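Side-chain contacts in histone-lysine N-methyltransferase, H3 lysine-9 specific SUVH6 (Arabidopsis thaliana, PDB 6A5K), which probably methylates a lysine of the histone H3 tail with S-adenosylmethionine as methyl donor, and carries an SRA domain linked to recognition of methylated non-CG DNA: residues Q223-S227 against W228-K232; A162-E166 against K167-V171. The protein carries 1 engineered substitution. One frame throughout, in Å; residues are numbered along the deposited sequence.

Interaction 1. Residues Q223-S227 against W228-K232; sequences QPELS and WVEVK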
loop_
_atom_site.group_PDB
_atom_site.type_symbol
_atom_site.label_atom_id
_atom_site.label_comp_id
_atom_site.label_asym_id
_atom_site.label_seq_id
_atom_site.Cartn_x
_atom_site.Cartn_y
_atom_site.Cartn_z
ATOM N N GLN A 223 -5.311 4.334 -22.928
ATOM C CA GLN A 223 -5.297 3.960 -21.513
ATOM C C GLN A 223 -4.105 4.584 -20.800
ATOM O O GLN A 223 -3.120 4.934 -21.449
ATOM C CB GLN A 223 -5.258 2.439 -21.367
ATOM C CG GLN A 223 -6.517 1.749 -21.869
ATOM C CD GLN A 223 -6.429 0.246 -21.756
ATOM O OE1 GLN A 223 -6.868 -0.339 -20.769
ATOM N NE2 GLN A 223 -5.859 -0.392 -22.777
ATOM N N PRO A 224 -4.192 4.733 -19.464
ATOM C CA PRO A 224 -3.032 5.197 -18.696
ATOM C C PRO A 224 -1.825 4.303 -18.960
ATOM O O PRO A 224 -1.998 3.114 -19.246
ATOM C CB PRO A 224 -3.495 5.084 -17.238
ATOM C CG PRO A 224 -4.979 5.082 -17.300
ATOM C CD PRO A 224 -5.337 4.415 -18.594
ATOM N N GLU A 225 -0.627 4.872 -18.881
ATOM C CA GLU A 225 0.591 4.132 -19.186
ATOM C C GLU A 225 0.772 2.922 -18.272
ATOM O O GLU A 225 0.401 2.954 -17.100
ATOM C CB GLU A 225 1.810 5.047 -19.075
ATOM C CG GLU A 225 3.105 4.423 -19.592
ATOM C CD GLU A 225 2.988 3.926 -21.025
ATOM O OE1 GLU A 225 3.202 4.740 -21.947
ATOM O OE2 GLU A 225 2.689 2.724 -21.230
ATOM N N LEU A 226 1.327 1.852 -18.828
ATOM C CA LEU A 226 1.718 0.683 -18.053
ATOM C C LEU A 226 2.661 1.109 -16.933
ATOM O O LEU A 226 3.559 1.926 -17.152
ATOM C CB LEU A 226 2.393 -0.353 -18.959
ATOM C CG LEU A 226 1.513 -0.910 -20.084
ATOM C CD1 LEU A 226 2.369 -1.411 -21.232
ATOM C CD2 LEU A 226 0.619 -2.033 -19.554
ATOM N N SER A 227 2.467 0.566 -15.735
ATOM C CA SER A 227 3.303 0.975 -14.613
ATOM C C SER A 227 4.748 0.508 -14.815
ATOM O O SER A 227 5.679 1.176 -14.364
ATOM C CB SER A 227 2.738 0.463 -13.275
ATOM O OG SER A 227 2.754 -0.953 -13.180
ATOM N N TRP A 228 4.952 -0.606 -15.518
ATOM C CA TRP A 228 6.324 -1.085 -15.701
ATOM C C TRP A 228 7.071 -0.168 -16.668
ATOM O O TRP A 228 8.289 -0.010 -16.575
ATOM C CB TRP A 228 6.364 -2.554 -16.171
ATOM C CG TRP A 228 5.851 -2.865 -17.563
ATOM C CD1 TRP A 228 4.629 -3.371 -17.890
ATOM C CD2 TRP A 228 6.576 -2.745 -18.799
ATOM N NE1 TRP A 228 4.538 -3.552 -19.256
ATOM C CE2 TRP A 228 5.719 -3.173 -19.833
ATOM C CE3 TRP A 228 7.861 -2.302 -19.129
ATOM C CZ2 TRP A 228 6.104 -3.167 -21.175
ATOM C CZ3 TRP A 228 8.245 -2.301 -20.463
ATOM C CH2 TRP A 228 7.369 -2.731 -21.467
ATOM N N VAL A 229 6.334 0.460 -17.575
ATOM C CA VAL A 229 6.931 1.439 -18.480
ATOM C C VAL A 229 7.327 2.695 -17.705
ATOM O O VAL A 229 8.422 3.247 -17.898
ATOM C CB VAL A 229 5.965 1.795 -19.626
ATOM C CG1 VAL A 229 6.449 3.021 -20.395
ATOM C CG2 VAL A 229 5.796 0.599 -20.551
ATOM N N GLU A 230 6.447 3.138 -16.811
ATOM C CA GLU A 230 6.736 4.303 -15.982
ATOM C C GLU A 230 7.963 4.060 -15.105
ATOM O O GLU A 230 8.814 4.940 -14.940
ATOM C CB GLU A 230 5.530 4.665 -15.108
ATOM C CG GLU A 230 4.315 5.200 -15.866
ATOM C CD GLU A 230 4.557 6.530 -16.574
ATOM O OE1 GLU A 230 5.669 7.095 -16.471
ATOM O OE2 GLU A 230 3.615 7.023 -17.229
ATOM N N VAL A 231 8.047 2.857 -14.547
ATOM C CA VAL A 231 9.178 2.495 -13.697
ATOM C C VAL A 231 10.467 2.472 -14.522
ATOM O O VAL A 231 11.503 3.031 -14.122
ATOM C CB VAL A 231 8.948 1.125 -13.019
ATOM C CG1 VAL A 231 10.230 0.610 -12.394
ATOM C CG2 VAL A 231 7.848 1.232 -11.964
ATOM N N LYS A 232 10.389 1.837 -15.690
ATOM C CA LYS A 232 11.533 1.791 -16.595
ATOM C C LYS A 232 12.033 3.202 -16.907
ATOM O O LYS A 232 13.235 3.466 -16.829
ATOM C CB LYS A 232 11.177 1.052 -17.888
ATOM C CG LYS A 232 12.321 0.993 -18.889
ATOM C CD LYS A 232 11.931 0.223 -20.140
ATOM C CE LYS A 232 12.887 0.534 -21.287
ATOM N NZ LYS A 232 13.838 -0.584 -21.552
HETATM O O HOH W 1 2.645 -2.760 -15.241
#

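Interaction 2. Residues A162-E166 against K167-V171; sequences ATSIE and KQTPV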
loop_
_atom_site.group_PDB
_atom_site.type_symbol
_atom_site.label_atom_id
_atom_site.label_comp_id
_atom_site.label_asym_id
_atom_site.label_seq_id
_atom_site.Cartn_x
_atom_site.Cartn_y
_atom_site.Cartn_z
ATOM N N ALA A 162 -9.162 -17.587 -28.654
ATOM C CA ALA A 162 -9.159 -17.604 -30.114
ATOM C C ALA A 162 -10.383 -16.879 -30.679
ATOM O O ALA A 162 -10.285 -16.145 -31.660
ATOM C CB ALA A 162 -9.102 -19.032 -30.626
ATOM N N THR A 163 -11.535 -17.079 -30.047
ATOM C CA THR A 163 -12.773 -16.438 -30.481
ATOM C C THR A 163 -12.732 -14.927 -30.260
ATOM O O THR A 163 -13.334 -14.154 -31.019
ATOM C CB THR A 163 -13.984 -17.047 -29.747
ATOM O OG1 THR A 163 -13.991 -18.466 -29.948
ATOM C CG2 THR A 163 -15.303 -16.456 -30.252
ATOM N N SER A 164 -12.008 -14.503 -29.225
ATOM C CA SER A 164 -11.813 -13.072 -28.979
ATOM C C SER A 164 -11.243 -12.358 -30.203
ATOM O O SER A 164 -11.562 -11.198 -30.456
ATOM C CB SER A 164 -10.891 -12.846 -27.772
ATOM O OG SER A 164 -11.553 -13.136 -26.552
ATOM N N ILE A 165 -10.394 -13.057 -30.953
ATOM C CA ILE A 165 -9.832 -12.521 -32.191
ATOM C C ILE A 165 -10.924 -12.165 -33.196
ATOM O O ILE A 165 -10.936 -11.067 -33.762
ATOM C CB ILE A 165 -8.863 -13.523 -32.848
ATOM C CG1 ILE A 165 -7.711 -13.847 -31.896
ATOM C CG2 ILE A 165 -8.326 -12.975 -34.166
ATOM C CD1 ILE A 165 -6.797 -14.949 -32.393
ATOM N N GLU A 166 -11.845 -13.098 -33.406
ATOM C CA GLU A 166 -12.922 -12.886 -34.373
ATOM C C GLU A 166 -13.898 -11.815 -33.912
ATOM O O GLU A 166 -14.360 -11.013 -34.722
ATOM C CB GLU A 166 -13.693 -14.178 -34.648
ATOM C CG GLU A 166 -12.839 -15.422 -34.750
ATOM C CD GLU A 166 -13.661 -16.695 -34.638
ATOM O OE1 GLU A 166 -14.907 -16.614 -34.742
ATOM O OE2 GLU A 166 -13.063 -17.778 -34.463
ATOM N N LYS A 167 -14.216 -11.797 -32.619
ATOM C CA LYS A 167 -15.180 -10.816 -32.119
ATOM C C LYS A 167 -14.536 -9.458 -31.821
ATOM O O LYS A 167 -15.231 -8.442 -31.727
ATOM C CB LYS A 167 -15.881 -11.347 -30.865
ATOM C CG LYS A 167 -16.524 -12.712 -31.042
ATOM C CD LYS A 167 -17.728 -12.645 -31.956
ATOM C CE LYS A 167 -18.707 -13.762 -31.641
ATOM N NZ LYS A 167 -18.360 -15.015 -32.369
ATOM N N GLN A 168 -13.212 -9.450 -31.684
ATOM C CA GLN A 168 -12.468 -8.248 -31.307
ATOM C C GLN A 168 -13.032 -7.630 -30.035
ATOM O O GLN A 168 -13.219 -6.418 -29.936
ATOM C CB GLN A 168 -12.459 -7.235 -32.453
ATOM C CG GLN A 168 -11.503 -7.624 -33.571
ATOM C CD GLN A 168 -10.060 -7.679 -33.096
ATOM O OE1 GLN A 168 -9.467 -6.656 -32.750
ATOM N NE2 GLN A 168 -9.493 -8.883 -33.059
ATOM N N THR A 169 -13.303 -8.493 -29.065
ATOM C CA THR A 169 -13.770 -8.077 -27.749
ATOM C C THR A 169 -12.589 -7.900 -26.793
ATOM O O THR A 169 -11.577 -8.589 -26.923
ATOM C CB THR A 169 -14.763 -9.100 -27.177
ATOM O OG1 THR A 169 -14.254 -10.420 -27.399
ATOM C CG2 THR A 169 -16.114 -8.968 -27.865
ATOM N N PRO A 170 -12.711 -6.971 -25.830
ATOM C CA PRO A 170 -11.575 -6.671 -24.950
ATOM C C PRO A 170 -11.241 -7.801 -23.969
ATOM O O PRO A 170 -12.114 -8.580 -23.575
ATOM C CB PRO A 170 -12.040 -5.416 -24.200
ATOM C CG PRO A 170 -13.530 -5.548 -24.161
ATOM C CD PRO A 170 -13.899 -6.164 -25.491
ATOM N N VAL A 171 -9.969 -7.875 -23.589
ATOM C CA VAL A 171 -9.483 -8.861 -22.634
ATOM C C VAL A 171 -8.685 -8.147 -21.541
ATOM O O VAL A 171 -7.744 -7.405 -21.841
ATOM C CB VAL A 171 -8.587 -9.928 -23.317
ATOM C CG1 VAL A 171 -8.025 -10.915 -22.287
ATOM C CG2 VAL A 171 -9.355 -10.663 -24.414
HETATM O O HOH W 2 -9.872 -9.315 -29.054
HETATM O O HOH W 3 -12.656 -11.062 -25.403
#

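Interaction 1. Residues Q223-S227 against W228-K232
The start of helix 227-234 is built here, with L226 at the N-cap. L226 O accepts E230 N at 3.2 Å and also takes a weak bond from V229 N. S227 O accepts V231 N at 2.9 Å. Side chains then cover this first turn. E225 CG is anti to the backbone N (chi1 -171°) and the chain bends at chi2, which lays the carboxylate against V229. E225 CD meets V229 CG1 at 3.6 Å, and the two side chains cross at about a right angle. The same carboxylate folds back on the adjoining backbone: E225 OE2 accepts L226 N at 2.9 Å, on the anti side of the carboxylate, 22° out of its plane. With an alanine here, L226 N would probably lose this acceptor and V229 CG1 its cover. E230 OE2 approaches E225 CB, not the other carboxylate. L226 CB sits over the five-membered ring of W228, a CH-pi contact of 4.2 Å to the centroid. The two side chains lie side by side, and L226 CD1 comes 3.6 Å from W228 NE1. A water donates to S227 OG at 2.7 Å and accepts from W228 N. L226 also touches D193 and Y196 of strand 190-205. This is a helix N-terminus with an apolar N-cap residue, whose backbone carbonyl receives the first helical bond.

Interaction 2. Residues A162-E166 against K167-V171
Backbone bonds close the last turn of helix 156-167. T163 O accepts K167 N at 3.0 Å. S164 O takes a short but weak bond of 2.7 Å from Q168 N, where the chain leaves the helix with positive phi (53°).

One side-chain bond reaches the helix end. Q168 bends at chi2 (-62°), which turns its amide back to the last turn. Q168 NE2 gives I165 O an almost straight bond of 2.7 Å, on a lone pair and in both the carbonyl and amide planes. Q168 NE2 also bonds V198 O of strand 190-205.

Two waters link helix to loop. The first donates to S164 O and T169 O. The second lies 2.6 Å from both S164 OG and T169 OG1. S164 OG is also bonded to A108 N.

Van der Waals contact is slight. K167 lies alongside T163, with K167 CG 4.0 Å from T163 CG2. V171 CG2 stands 3.9 Å from S164 OG.

Carbonyls at this helix end therefore depend on a glutamine amide and bound water, as well as on main-chain N-H groups. By holding both I165 O and V198 O, Q168 NE2 fixes its amide and ties the helix end to strand 190-205.

The two contacts lie at opposite kinds of end of two different helices: interaction 1 starts helix 227-234, and interaction 2 finishes helix 156-167. Their centres are 24 Å apart and they do not touch. Both rest partly on strand 190-205. Interaction 2 lies in the SRA domain and is partly buried: T163, S164, T169 and V171 are buried, with V171 already in strand 171-176. Interaction 1 is a surface contact, with L226 as its buried residue; E230 touches L489 and V231 touches P488. The chemistry differs too. At 223-232 a carboxylate, a CH-pi contact and one water accompany the backbone bonds; at 162-171 a glutamine amide and two waters do, with little apolar packing.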